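Local coordinates for protein Abbfa_003403 (Acinetobacter baumannii, PDB 4ZXH) that probably activates an amino acid, condenses it with an acyl partner on its phosphopantetheine-bearing carrier domain, and releases the product by thioesterase action, as a four-domain nonribosomal peptide synthetase, at residues N761-T766 / L861-R866; V821-R826 / A832-L837; L1264-D1269 / F1274-G1279. One frame throughout, in Å; residues are numbered along the deposited sequence.

Interaction 1 of 3, residues N761-T766 / L861-R866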
ATOM      1  N   ASN A 761       2.972   0.678 -28.138  1.00 39.27           N
ATOM      2  CA  ASN A 761       2.334  -0.382 -27.359  1.00 36.27           C
ATOM      3  C   ASN A 761       1.107  -0.824 -28.130  1.00 41.14           C
ATOM      4  O   ASN A 761       0.280  -0.010 -28.523  1.00 46.86           O
ATOM      5  CB  ASN A 761       1.952   0.065 -25.956  1.00 38.81           C
ATOM      6  CG  ASN A 761       1.284  -1.041 -25.153  1.00 47.76           C
ATOM      7  OD1 ASN A 761       1.681  -2.207 -25.221  1.00 52.22           O
ATOM      8  ND2 ASN A 761       0.239  -0.682 -24.406  1.00 52.90           N
ATOM      9  N   VAL A 762       0.999  -2.120 -28.359  1.00 35.54           N
ATOM     10  CA  VAL A 762       0.090  -2.598 -29.372  1.00 35.33           C
ATOM     11  C   VAL A 762      -0.651  -3.847 -28.850  1.00 33.99           C
ATOM     12  O   VAL A 762      -0.090  -4.647 -28.087  1.00 31.66           O
ATOM     13  CB  VAL A 762       0.882  -2.837 -30.687  1.00 36.45           C
ATOM     14  CG1 VAL A 762       1.713  -4.094 -30.619  1.00 29.61           C
ATOM     15  CG2 VAL A 762      -0.028  -2.849 -31.873  1.00 44.97           C
ATOM     16  N   TYR A 763      -1.930  -3.974 -29.204  1.00 27.19           N
ATOM     17  CA  TYR A 763      -2.812  -4.954 -28.558  1.00 31.57           C
ATOM     18  C   TYR A 763      -3.854  -5.548 -29.514  1.00 32.53           C
ATOM     19  O   TYR A 763      -4.282  -4.904 -30.488  1.00 29.49           O
ATOM     20  CB  TYR A 763      -3.528  -4.322 -27.345  1.00 36.45           C
ATOM     21  CG  TYR A 763      -4.723  -5.110 -26.832  1.00 39.91           C
ATOM     22  CD1 TYR A 763      -4.573  -6.070 -25.847  1.00 36.26           C
ATOM     23  CD2 TYR A 763      -6.011  -4.889 -27.338  1.00 42.21           C
ATOM     24  CE1 TYR A 763      -5.667  -6.806 -25.384  1.00 40.27           C
ATOM     25  CE2 TYR A 763      -7.108  -5.621 -26.884  1.00 37.07           C
ATOM     26  CZ  TYR A 763      -6.926  -6.575 -25.908  1.00 40.46           C
ATOM     27  OH  TYR A 763      -7.996  -7.303 -25.447  1.00 40.65           O
ATOM     28  N   GLY A 764      -4.252  -6.779 -29.223  1.00 28.13           N
ATOM     29  CA  GLY A 764      -5.338  -7.413 -29.937  1.00 35.33           C
ATOM     30  C   GLY A 764      -5.308  -8.911 -29.739  1.00 31.58           C
ATOM     31  O   GLY A 764      -4.255  -9.491 -29.677  1.00 31.86           O
ATOM     32  N   PRO A 765      -6.476  -9.534 -29.609  1.00 34.39           N
ATOM     33  CA  PRO A 765      -6.568 -10.991 -29.559  1.00 23.07           C
ATOM     34  C   PRO A 765      -6.408 -11.566 -30.951  1.00 31.54           C
ATOM     35  O   PRO A 765      -6.703 -10.863 -31.914  1.00 33.39           O
ATOM     36  CB  PRO A 765      -7.982 -11.235 -29.034  1.00 26.59           C
ATOM     37  CG  PRO A 765      -8.745 -10.044 -29.505  1.00 33.88           C
ATOM     38  CD  PRO A 765      -7.784  -8.886 -29.409  1.00 32.93           C
ATOM     39  N   THR A 766      -5.963 -12.817 -31.048  1.00 30.51           N
ATOM     40  CA  THR A 766      -5.826 -13.515 -32.314  1.00 21.43           C
ATOM     41  C   THR A 766      -7.148 -13.497 -33.106  1.00 34.65           C
ATOM     42  O   THR A 766      -7.149 -13.495 -34.347  1.00 37.82           O
ATOM     43  CB  THR A 766      -5.356 -14.989 -32.087  1.00 21.64           C
ATOM     44  OG1 THR A 766      -4.043 -15.008 -31.501  1.00 21.66           O
ATOM     45  CG2 THR A 766      -5.306 -15.771 -33.394  1.00 24.30           C
ATOM     46  N   LEU A 861      -8.422   3.681 -22.895  1.00 44.62           N
ATOM     47  CA  LEU A 861      -8.683   2.354 -22.362  1.00 41.57           C
ATOM     48  C   LEU A 861      -7.442   1.819 -21.678  1.00 45.26           C
ATOM     49  O   LEU A 861      -6.376   1.787 -22.278  1.00 48.41           O
ATOM     50  CB  LEU A 861      -9.095   1.394 -23.472  1.00 42.17           C
ATOM     51  CG  LEU A 861     -10.315   1.770 -24.294  1.00 42.39           C
ATOM     52  CD1 LEU A 861     -10.552   0.665 -25.291  1.00 44.47           C
ATOM     53  CD2 LEU A 861     -11.509   1.948 -23.377  1.00 38.73           C
ATOM     54  N   THR A 862      -7.561   1.386 -20.432  1.00 36.33           N
ATOM     55  CA  THR A 862      -6.436   0.709 -19.810  1.00 40.09           C
ATOM     56  C   THR A 862      -6.834  -0.726 -19.507  1.00 45.61           C
ATOM     57  O   THR A 862      -8.022  -1.042 -19.333  1.00 36.22           O
ATOM     58  CB  THR A 862      -5.932   1.430 -18.529  1.00 39.35           C
ATOM     59  OG1 THR A 862      -6.947   1.445 -17.516  1.00 41.49           O
ATOM     60  CG2 THR A 862      -5.539   2.850 -18.857  1.00 38.97           C
ATOM     61  N   HIS A 863      -5.819  -1.584 -19.462  1.00 45.52           N
ATOM     62  CA  HIS A 863      -5.990  -3.026 -19.441  1.00 34.18           C
ATOM     63  C   HIS A 863      -5.681  -3.552 -18.052  1.00 37.54           C
ATOM     64  O   HIS A 863      -4.759  -3.074 -17.396  1.00 48.11           O
ATOM     65  CB  HIS A 863      -5.073  -3.651 -20.473  1.00 35.75           C
ATOM     66  CG  HIS A 863      -5.403  -5.065 -20.801  1.00 45.07           C
ATOM     67  ND1 HIS A 863      -5.060  -6.117 -19.980  1.00 46.93           N
ATOM     68  CD2 HIS A 863      -6.014  -5.609 -21.880  1.00 48.58           C
ATOM     69  CE1 HIS A 863      -5.454  -7.249 -20.541  1.00 46.56           C
ATOM     70  NE2 HIS A 863      -6.050  -6.967 -21.684  1.00 45.07           N
ATOM     71  N   HIS A 864      -6.468  -4.517 -17.592  1.00 32.85           N
ATOM     72  CA  HIS A 864      -6.376  -5.004 -16.219  1.00 34.58           C
ATOM     73  C   HIS A 864      -6.646  -6.497 -16.243  1.00 43.92           C
ATOM     74  O   HIS A 864      -7.121  -7.094 -15.262  1.00 41.96           O
ATOM     75  CB  HIS A 864      -7.374  -4.271 -15.335  1.00 35.88           C
ATOM     76  CG  HIS A 864      -7.189  -2.781 -15.326  1.00 46.01           C
ATOM     77  ND1 HIS A 864      -6.487  -2.122 -14.335  1.00 44.91           N
ATOM     78  CD2 HIS A 864      -7.592  -1.826 -16.200  1.00 35.24           C
ATOM     79  CE1 HIS A 864      -6.485  -0.825 -14.591  1.00 47.23           C
ATOM     80  NE2 HIS A 864      -7.147  -0.619 -15.717  1.00 48.02           N
ATOM     81  N   GLY A 865      -6.234  -7.088 -17.361  1.00 47.02           N
ATOM     82  CA  GLY A 865      -7.049  -8.046 -18.078  1.00 49.31           C
ATOM     83  C   GLY A 865      -7.376  -9.396 -17.543  1.00 46.13           C
ATOM     84  O   GLY A 865      -6.800  -9.848 -16.559  1.00 56.19           O
ATOM     85  N   ARG A 866      -8.347  -9.999 -18.217  1.00 50.46           N
ATOM     86  CA  ARG A 866      -8.787 -11.370 -18.002  1.00 55.92           C
ATOM     87  C   ARG A 866      -9.731 -11.436 -16.771  1.00 40.95           C
ATOM     88  O   ARG A 866      -9.300 -11.600 -15.638  1.00 42.66           O
ATOM     89  CB  ARG A 866      -7.558 -12.276 -17.896  1.00 36.54           C
ATOM     90  CG  ARG A 866      -7.687 -13.742 -18.319  1.00 50.59           C
ATOM     91  CD  ARG A 866      -8.593 -14.096 -19.465  1.00 52.66           C
ATOM     92  NE  ARG A 866      -8.256 -13.468 -20.733  1.00 42.92           N
ATOM     93  CZ  ARG A 866      -8.995 -13.601 -21.836  1.00 50.23           C
ATOM     94  NH1 ARG A 866     -10.101 -14.355 -21.822  1.00 46.22           N
ATOM     95  NH2 ARG A 866      -8.626 -12.982 -22.958  1.00 62.44           N
TER
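Tyr763 and His863 are the pair that brings 761-766 up against 861-866, and the contact is a small one between two partly exposed rings. From CB outward, the tyrosine comes nearest its partner at CE1. Its CG stands anti to the backbone N (chi1 164°), which swings the ring out of strand 756-763 toward the histidine. CB and CG are still well short of the partner, and on the near side of the ring Tyr763 CD1 is 4.2 Å from His863 CD2. The touch comes at the next atom: Tyr763 CE1 lies 3.7 Å from His863 CD2 and equally 3.7 Å from His863 NE2, so one tyrosine carbon meets the CD2-NE2 bond of the imidazole. Beyond it the phenol drifts off again, Tyr763 OH being 4.3 Å from His863 NE2. The two side chains run across each other at roughly a right angle, with ring planes 58° apart and centroids separated by 5.4 Å; the pairing is oblique, neither a stack nor a T. Around the pair, Tyr763 also packs on Leu812 of strand 809-816, and His863 touches Asp851 of strand 846-855. The sequence Tyr763-Gly764-Pro765-Thr766, with Glu767 after it, is the A5 core motif of adenylation domains, while Gly865 and Arg866 open the A8 motif. The contact thus joins the end of a strand of the large mixed sheet to the short strand leading toward the hinge region of the ANL fold.

Interaction 2 of 3, residues V821-R826 / A832-L837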
ATOM      1  N   VAL A 821     -13.258 -15.386 -39.193  1.00 31.32           N
ATOM      2  CA  VAL A 821     -14.393 -16.070 -39.801  1.00 33.63           C
ATOM      3  C   VAL A 821     -15.132 -16.913 -38.755  1.00 40.17           C
ATOM      4  O   VAL A 821     -16.351 -16.761 -38.551  1.00 40.63           O
ATOM      5  CB  VAL A 821     -13.949 -16.969 -40.956  1.00 35.93           C
ATOM      6  CG1 VAL A 821     -15.146 -17.749 -41.507  1.00 26.90           C
ATOM      7  CG2 VAL A 821     -13.255 -16.148 -42.042  1.00 25.55           C
ATOM      8  N   ASP A 822     -14.372 -17.785 -38.091  1.00 37.93           N
ATOM      9  CA  ASP A 822     -14.882 -18.607 -37.001  1.00 41.85           C
ATOM     10  C   ASP A 822     -13.763 -19.360 -36.273  1.00 43.61           C
ATOM     11  O   ASP A 822     -12.585 -19.210 -36.597  1.00 44.23           O
ATOM     12  CB  ASP A 822     -15.916 -19.595 -37.535  1.00 46.52           C
ATOM     13  CG  ASP A 822     -15.379 -20.447 -38.659  1.00 52.77           C
ATOM     14  OD1 ASP A 822     -14.173 -20.747 -38.654  1.00 52.83           O
ATOM     15  OD2 ASP A 822     -16.159 -20.788 -39.574  1.00 62.28           O
ATOM     16  N   TYR A 823     -14.153 -20.155 -35.280  1.00 38.74           N
ATOM     17  CA  TYR A 823     -13.303 -21.200 -34.728  1.00 26.11           C
ATOM     18  C   TYR A 823     -13.492 -22.467 -35.564  1.00 29.24           C
ATOM     19  O   TYR A 823     -14.633 -22.903 -35.801  1.00 37.96           O
ATOM     20  CB  TYR A 823     -13.648 -21.475 -33.261  1.00 26.36           C
ATOM     21  CG  TYR A 823     -13.248 -20.391 -32.277  1.00 31.65           C
ATOM     22  CD1 TYR A 823     -11.919 -20.022 -32.124  1.00 35.28           C
ATOM     23  CD2 TYR A 823     -14.197 -19.763 -31.474  1.00 32.81           C
ATOM     24  CE1 TYR A 823     -11.541 -19.037 -31.214  1.00 41.53           C
ATOM     25  CE2 TYR A 823     -13.828 -18.781 -30.558  1.00 37.89           C
ATOM     26  CZ  TYR A 823     -12.500 -18.420 -30.437  1.00 41.91           C
ATOM     27  OH  TYR A 823     -12.121 -17.453 -29.532  1.00 41.69           O
ATOM     28  N   TRP A 824     -12.390 -23.070 -35.999  1.00 25.13           N
ATOM     29  CA  TRP A 824     -12.478 -24.191 -36.924  1.00 25.53           C
ATOM     30  C   TRP A 824     -13.284 -25.384 -36.359  1.00 41.42           C
ATOM     31  O   TRP A 824     -12.895 -26.030 -35.363  1.00 36.11           O
ATOM     32  CB  TRP A 824     -11.074 -24.629 -37.346  1.00 28.89           C
ATOM     33  CG  TRP A 824     -11.053 -25.944 -38.054  1.00 28.53           C
ATOM     34  CD1 TRP A 824     -10.495 -27.104 -37.606  1.00 29.87           C
ATOM     35  CD2 TRP A 824     -11.646 -26.244 -39.321  1.00 31.97           C
ATOM     36  NE1 TRP A 824     -10.689 -28.109 -38.526  1.00 31.58           N
ATOM     37  CE2 TRP A 824     -11.388 -27.604 -39.588  1.00 36.47           C
ATOM     38  CE3 TRP A 824     -12.352 -25.490 -40.264  1.00 39.38           C
ATOM     39  CZ2 TRP A 824     -11.817 -28.229 -40.767  1.00 40.82           C
ATOM     40  CZ3 TRP A 824     -12.790 -26.114 -41.432  1.00 35.89           C
ATOM     41  CH2 TRP A 824     -12.522 -27.472 -41.668  1.00 38.22           C
ATOM     42  N   GLN A 825     -14.419 -25.645 -37.021  1.00 39.78           N
ATOM     43  CA  GLN A 825     -15.373 -26.705 -36.663  1.00 32.17           C
ATOM     44  C   GLN A 825     -15.779 -26.710 -35.187  1.00 40.72           C
ATOM     45  O   GLN A 825     -15.923 -27.760 -34.550  1.00 39.49           O
ATOM     46  CB  GLN A 825     -14.819 -28.051 -37.087  1.00 30.09           C
ATOM     47  CG  GLN A 825     -14.784 -28.093 -38.595  1.00 49.73           C
ATOM     48  CD  GLN A 825     -14.483 -29.443 -39.194  1.00 53.43           C
ATOM     49  OE1 GLN A 825     -13.634 -30.198 -38.708  1.00 56.65           O
ATOM     50  NE2 GLN A 825     -15.190 -29.755 -40.271  1.00 51.84           N
ATOM     51  N   ARG A 826     -15.991 -25.501 -34.677  1.00 43.53           N
ATOM     52  CA  ARG A 826     -16.563 -25.287 -33.370  1.00 38.23           C
ATOM     53  C   ARG A 826     -17.669 -24.241 -33.464  1.00 46.04           C
ATOM     54  O   ARG A 826     -17.544 -23.160 -32.907  1.00 50.49           O
ATOM     55  CB  ARG A 826     -15.494 -24.844 -32.383  1.00 30.07           C
ATOM     56  CG  ARG A 826     -14.456 -25.903 -32.059  1.00 30.05           C
ATOM     57  CD  ARG A 826     -13.663 -25.516 -30.806  1.00 43.21           C
ATOM     58  NE  ARG A 826     -12.409 -26.254 -30.701  1.00 59.62           N
ATOM     59  CZ  ARG A 826     -12.311 -27.519 -30.293  1.00 73.31           C
ATOM     60  NH1 ARG A 826     -13.405 -28.194 -29.949  1.00 80.59           N
ATOM     61  NH2 ARG A 826     -11.119 -28.116 -30.234  1.00 70.73           N
ATOM     62  N   ALA A 832     -21.126 -18.191 -29.681  1.00 40.91           N
ATOM     63  CA  ALA A 832     -21.175 -17.558 -28.363  1.00 41.90           C
ATOM     64  C   ALA A 832     -20.150 -16.425 -28.214  1.00 42.60           C
ATOM     65  O   ALA A 832     -20.423 -15.434 -27.537  1.00 47.14           O
ATOM     66  CB  ALA A 832     -20.961 -18.601 -27.274  1.00 39.27           C
ATOM     67  N   GLN A 833     -18.980 -16.581 -28.834  1.00 36.46           N
ATOM     68  CA  GLN A 833     -17.918 -15.577 -28.754  1.00 35.98           C
ATOM     69  C   GLN A 833     -18.026 -14.510 -29.852  1.00 44.34           C
ATOM     70  O   GLN A 833     -17.520 -13.396 -29.679  1.00 42.08           O
ATOM     71  CB  GLN A 833     -16.540 -16.241 -28.836  1.00 30.73           C
ATOM     72  CG  GLN A 833     -16.287 -17.283 -27.779  1.00 32.44           C
ATOM     73  CD  GLN A 833     -16.511 -16.752 -26.379  1.00 41.80           C
ATOM     74  OE1 GLN A 833     -15.694 -15.987 -25.840  1.00 58.39           O
ATOM     75  NE2 GLN A 833     -17.627 -17.146 -25.779  1.00 37.11           N
ATOM     76  N   PHE A 834     -18.661 -14.850 -30.979  1.00 44.45           N
ATOM     77  CA  PHE A 834     -18.916 -13.873 -32.046  1.00 40.13           C
ATOM     78  C   PHE A 834     -20.418 -13.653 -32.223  1.00 44.88           C
ATOM     79  O   PHE A 834     -21.131 -14.532 -32.704  1.00 54.60           O
ATOM     80  CB  PHE A 834     -18.309 -14.328 -33.379  1.00 38.75           C
ATOM     81  CG  PHE A 834     -16.812 -14.534 -33.348  1.00 34.58           C
ATOM     82  CD1 PHE A 834     -15.948 -13.519 -33.729  1.00 35.33           C
ATOM     83  CD2 PHE A 834     -16.271 -15.759 -32.986  1.00 39.32           C
ATOM     84  CE1 PHE A 834     -14.571 -13.709 -33.723  1.00 31.85           C
ATOM     85  CE2 PHE A 834     -14.883 -15.959 -32.981  1.00 39.41           C
ATOM     86  CZ  PHE A 834     -14.040 -14.931 -33.348  1.00 32.65           C
ATOM     87  N   ARG A 835     -20.896 -12.478 -31.826  1.00 46.39           N
ATOM     88  CA  ARG A 835     -22.325 -12.175 -31.815  1.00 45.62           C
ATOM     89  C   ARG A 835     -22.571 -10.740 -32.235  1.00 54.06           C
ATOM     90  O   ARG A 835     -21.677  -9.890 -32.129  1.00 56.81           O
ATOM     91  CB  ARG A 835     -22.929 -12.359 -30.414  1.00 41.21           C
ATOM     92  CG  ARG A 835     -22.651 -13.665 -29.738  1.00 41.60           C
ATOM     93  CD  ARG A 835     -22.841 -13.555 -28.254  1.00 39.68           C
ATOM     94  NE  ARG A 835     -24.247 -13.529 -27.895  1.00 60.73           N
ATOM     95  CZ  ARG A 835     -24.702 -13.181 -26.694  1.00 75.44           C
ATOM     96  NH1 ARG A 835     -23.846 -12.818 -25.734  1.00 69.58           N
ATOM     97  NH2 ARG A 835     -26.013 -13.189 -26.452  1.00 83.09           N
ATOM     98  N   THR A 836     -23.790 -10.463 -32.681  1.00 52.84           N
ATOM     99  CA  THR A 836     -24.296  -9.103 -32.625  1.00 53.07           C
ATOM    100  C   THR A 836     -25.057  -8.965 -31.319  1.00 52.77           C
ATOM    101  O   THR A 836     -25.544  -9.959 -30.772  1.00 51.47           O
ATOM    102  CB  THR A 836     -25.216  -8.773 -33.773  1.00 53.96           C
ATOM    103  OG1 THR A 836     -26.484  -9.396 -33.539  1.00 67.46           O
ATOM    104  CG2 THR A 836     -24.621  -9.267 -35.071  1.00 45.24           C
ATOM    105  N   LEU A 837     -25.162  -7.744 -30.814  1.00 49.91           N
ATOM    106  CA  LEU A 837     -25.843  -7.542 -29.550  1.00 48.86           C
ATOM    107  C   LEU A 837     -27.027  -6.594 -29.711  1.00 60.50           C
ATOM    108  O   LEU A 837     -26.941  -5.611 -30.449  1.00 64.43           O
ATOM    109  CB  LEU A 837     -24.859  -7.015 -28.513  1.00 54.00           C
ATOM    110  CG  LEU A 837     -23.719  -7.976 -28.158  1.00 49.58           C
ATOM    111  CD1 LEU A 837     -22.678  -7.291 -27.266  1.00 46.52           C
ATOM    112  CD2 LEU A 837     -24.276  -9.215 -27.484  1.00 44.00           C
TER
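Two aromatic side chains, Tyr823 and Phe834, make most of the contact between 821-826 and 832-837. They form an offset edge-to-face pair: the phenylalanine turns an edge toward the tyrosine's face, with planes at 63° and centroids 5.7 Å apart. A single phenylalanine carbon does the touching, Phe834 CE2 lying 3.9 Å from Tyr823 CE2. Phe834 carries its CG anti to the carbonyl carbon (chi1 -60°), a setting that sends the ring from the helix end toward the tyrosine.

Aliphatic packing comes from Gln833, in the last turn of helix 827-833. Its CG reaches the tyrosine from the side, at the ring edge, with Gln833 CG 4.0 Å from Tyr823 CE2; the chain then bends at chi2. That one tyrosine carbon is therefore shared by both neighbours.

Hydrogen bonds act around the contact, not across it. Tyr823 OH is bonded to Glu767, whose side chain Phe834 also touches, so the phenol is held at its tip as well as along its ring. On the backbone, Arg826 N donates to Tyr823 O at 3.1 Å and closes a type II turn, with Arg826 at the N-cap position of the helix. Thr830 on that helix binds back to Tyr823 N. Tyr823 lies at the end of the A6 core motif of adenylation domains; the turn, helix and strand that follow fold back so that Phe834 packs on it, beside the A5 glutamate Glu767.

Interaction 3 of 3, residues L1264-D1269 / F1274-G1279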
ATOM      1  N   LEU A1264      18.867 -18.749  48.944  1.00 33.27           N
ATOM      2  CA  LEU A1264      19.667 -19.324  47.862  1.00 32.16           C
ATOM      3  C   LEU A1264      18.913 -20.433  47.135  1.00 35.95           C
ATOM      4  O   LEU A1264      18.630 -21.484  47.714  1.00 42.19           O
ATOM      5  CB  LEU A1264      20.991 -19.858  48.397  1.00 31.77           C
ATOM      6  CG  LEU A1264      21.841 -20.640  47.390  1.00 30.09           C
ATOM      7  CD1 LEU A1264      22.280 -19.773  46.252  1.00 29.61           C
ATOM      8  CD2 LEU A1264      23.039 -21.255  48.080  1.00 31.78           C
ATOM      9  N   VAL A1265      18.579 -20.186  45.874  1.00 23.00           N
ATOM     10  CA  VAL A1265      17.877 -21.166  45.054  1.00 24.88           C
ATOM     11  C   VAL A1265      18.901 -21.948  44.236  1.00 33.33           C
ATOM     12  O   VAL A1265      19.579 -21.386  43.372  1.00 33.96           O
ATOM     13  CB  VAL A1265      16.839 -20.489  44.110  1.00 21.64           C
ATOM     14  CG1 VAL A1265      16.166 -21.510  43.226  1.00 21.40           C
ATOM     15  CG2 VAL A1265      15.782 -19.726  44.915  1.00 22.56           C
ATOM     16  N   LYS A1266      19.040 -23.238  44.515  1.00 22.81           N
ATOM     17  CA  LYS A1266      20.051 -24.025  43.830  1.00 22.46           C
ATOM     18  C   LYS A1266      19.456 -24.851  42.700  1.00 29.35           C
ATOM     19  O   LYS A1266      18.440 -25.537  42.863  1.00 25.89           O
ATOM     20  CB  LYS A1266      20.778 -24.937  44.812  1.00 27.99           C
ATOM     21  CG  LYS A1266      21.740 -25.893  44.139  1.00 33.33           C
ATOM     22  CD  LYS A1266      22.657 -26.556  45.143  1.00 33.54           C
ATOM     23  CE  LYS A1266      23.483 -27.640  44.476  1.00 30.79           C
ATOM     24  NZ  LYS A1266      23.958 -28.632  45.498  1.00 36.15           N
ATOM     25  N   ALA A1267      20.085 -24.757  41.539  1.00 23.52           N
ATOM     26  CA  ALA A1267      19.756 -25.609  40.412  1.00 22.59           C
ATOM     27  C   ALA A1267      20.229 -27.030  40.728  1.00 25.88           C
ATOM     28  O   ALA A1267      21.430 -27.292  40.743  1.00 38.03           O
ATOM     29  CB  ALA A1267      20.415 -25.074  39.146  1.00 19.51           C
ATOM     30  N   LYS A1268      19.297 -27.938  41.001  1.00 31.06           N
ATOM     31  CA  LYS A1268      19.659 -29.244  41.556  1.00 27.40           C
ATOM     32  C   LYS A1268      20.145 -30.202  40.479  1.00 31.11           C
ATOM     33  O   LYS A1268      20.766 -31.216  40.785  1.00 35.86           O
ATOM     34  CB  LYS A1268      18.484 -29.870  42.329  1.00 26.40           C
ATOM     35  CG  LYS A1268      17.454 -30.621  41.482  1.00 36.78           C
ATOM     36  CD  LYS A1268      16.286 -31.109  42.339  1.00 48.83           C
ATOM     37  CE  LYS A1268      15.119 -31.589  41.487  1.00 63.61           C
ATOM     38  NZ  LYS A1268      13.832 -31.690  42.264  1.00 72.67           N
ATOM     39  N   ASP A1269      19.888 -29.870  39.220  1.00 29.58           N
ATOM     40  CA  ASP A1269      20.285 -30.744  38.120  1.00 29.49           C
ATOM     41  C   ASP A1269      21.611 -30.304  37.481  1.00 36.49           C
ATOM     42  O   ASP A1269      22.026 -30.855  36.457  1.00 37.44           O
ATOM     43  CB  ASP A1269      19.180 -30.803  37.064  1.00 28.08           C
ATOM     44  CG  ASP A1269      17.857 -31.357  37.619  1.00 37.65           C
ATOM     45  OD1 ASP A1269      17.876 -32.426  38.277  1.00 36.54           O
ATOM     46  OD2 ASP A1269      16.796 -30.713  37.405  1.00 37.70           O
ATOM     47  N   PHE A1274      29.956 -27.532  42.873  1.00 43.70           N
ATOM     48  CA  PHE A1274      30.458 -26.393  43.620  1.00 26.00           C
ATOM     49  C   PHE A1274      30.203 -26.521  45.117  1.00 27.33           C
ATOM     50  O   PHE A1274      30.315 -25.548  45.852  1.00 38.28           O
ATOM     51  CB  PHE A1274      29.829 -25.115  43.100  1.00 34.04           C
ATOM     52  CG  PHE A1274      30.424 -24.628  41.824  1.00 31.41           C
ATOM     53  CD1 PHE A1274      31.584 -23.858  41.830  1.00 35.31           C
ATOM     54  CD2 PHE A1274      29.829 -24.919  40.619  1.00 22.39           C
ATOM     55  CE1 PHE A1274      32.139 -23.393  40.644  1.00 22.88           C
ATOM     56  CE2 PHE A1274      30.375 -24.457  39.428  1.00 28.73           C
ATOM     57  CZ  PHE A1274      31.538 -23.692  39.447  1.00 21.91           C
ATOM     58  N   GLY A1275      29.883 -27.734  45.564  1.00 33.28           N
ATOM     59  CA  GLY A1275      29.523 -27.997  46.948  1.00 30.06           C
ATOM     60  C   GLY A1275      28.020 -27.919  47.195  1.00 42.88           C
ATOM     61  O   GLY A1275      27.272 -27.397  46.353  1.00 38.33           O
ATOM     62  N   GLU A1276      27.581 -28.417  48.352  1.00 44.68           N
ATOM     63  CA  GLU A1276      26.159 -28.423  48.711  1.00 47.18           C
ATOM     64  C   GLU A1276      25.525 -27.048  48.612  1.00 42.80           C
ATOM     65  O   GLU A1276      24.374 -26.925  48.211  1.00 38.32           O
ATOM     66  CB  GLU A1276      25.946 -28.955  50.130  1.00 58.21           C
ATOM     67  CG  GLU A1276      26.178 -30.449  50.310  1.00 82.86           C
ATOM     68  CD  GLU A1276      25.306 -31.318  49.406  1.00 97.00           C
ATOM     69  OE1 GLU A1276      24.189 -30.887  49.033  1.00102.14           O
ATOM     70  OE2 GLU A1276      25.740 -32.448  49.083  1.00 99.21           O
ATOM     71  N   SER A1277      26.279 -26.017  48.976  1.00 40.99           N
ATOM     72  CA  SER A1277      25.731 -24.671  49.084  1.00 31.08           C
ATOM     73  C   SER A1277      26.383 -23.705  48.119  1.00 36.86           C
ATOM     74  O   SER A1277      26.383 -22.497  48.368  1.00 45.49           O
ATOM     75  CB  SER A1277      25.910 -24.152  50.499  1.00 36.75           C
ATOM     76  OG  SER A1277      25.398 -25.093  51.418  1.00 60.93           O
ATOM     77  N   LEU A1278      26.963 -24.236  47.043  1.00 26.59           N
ATOM     78  CA  LEU A1278      27.783 -23.448  46.126  1.00 25.42           C
ATOM     79  C   LEU A1278      28.898 -22.675  46.856  1.00 31.29           C
ATOM     80  O   LEU A1278      29.426 -21.690  46.334  1.00 37.70           O
ATOM     81  CB  LEU A1278      26.898 -22.478  45.323  1.00 28.41           C
ATOM     82  CG  LEU A1278      25.679 -23.138  44.689  1.00 33.38           C
ATOM     83  CD1 LEU A1278      24.900 -22.161  43.831  1.00 34.68           C
ATOM     84  CD2 LEU A1278      26.092 -24.343  43.882  1.00 23.16           C
ATOM     85  N   GLY A1279      29.262 -23.127  48.054  1.00 29.93           N
ATOM     86  CA  GLY A1279      30.332 -22.496  48.797  1.00 31.87           C
ATOM     87  C   GLY A1279      29.888 -21.447  49.805  1.00 36.43           C
ATOM     88  O   GLY A1279      30.716 -20.923  50.542  1.00 43.16           O
TER
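Lys1266 supplies the polar part of the contact between 1264-1269 and 1274-1279. Its NZ gives a hydrogen bond to the backbone Glu1276 O, 3.2 Å away, and comes down on that oxygen from above the carbonyl plane, 44° out of it, at a C=O...N angle of 110°. The lysine is stretched out all the way, with CG anti to the backbone N (chi1 174°), and its methylenes run over the same carbonyl: Lys1266 CD is 3.5 Å from Glu1276 O. Gln1290 on the neighbouring strand also donates to this oxygen, which is thus gripped twice.

The charge pairing is loose. Glu1276 OE1 stands 4.2 Å from Lys1266 NZ, beyond a salt bridge, and the glutamate side chain is poorly ordered.

Van der Waals packing lies on the buried side. Leu1264 rests one methyl on the loop backbone, CD2 being 3.6 Å from Ser1277 O, and the other makes an apolar pair with Leu1278, with Leu1264 CD1 and Leu1278 CD1 4.3 Å apart. Leu1278 CD2 is also 4.2 Å from Lys1266 CE, so this leucine fits beside both strand residues.

A type I turn, Leu1278 N to Gly1275 O at 3.3 Å, shapes the loop. Leu1278 further touches Asp1164, the acid of a probable Cys-His-Asp triad. The whole is a loop folded back on strand 1262-1267, next to the edge strand 1288-1293 of the alpha/beta-hydrolase sheet, beside the likely active site of the thioesterase domain.

How the interactions relate
Interactions 1 and 2 belong to the adenylation part of the chain and lie near each other, their centres 20 Å apart and nearest atoms about 7 Å, without touching. The second falls within the stretch of chain spanned by the first. Strands 834-835 and 861-863 both pair with strand 846-855, so each contact has one segment in this antiparallel sheet and its other segment in a different sheet. Interaction 3 comes later, in the thioesterase domain, on the opposite side of the chain's centre; its centre is about 78 Å from interaction 1 and 89 Å from interaction 2. The spacing is that of a multidomain synthetase, with the adenylation and thioesterase domains far apart.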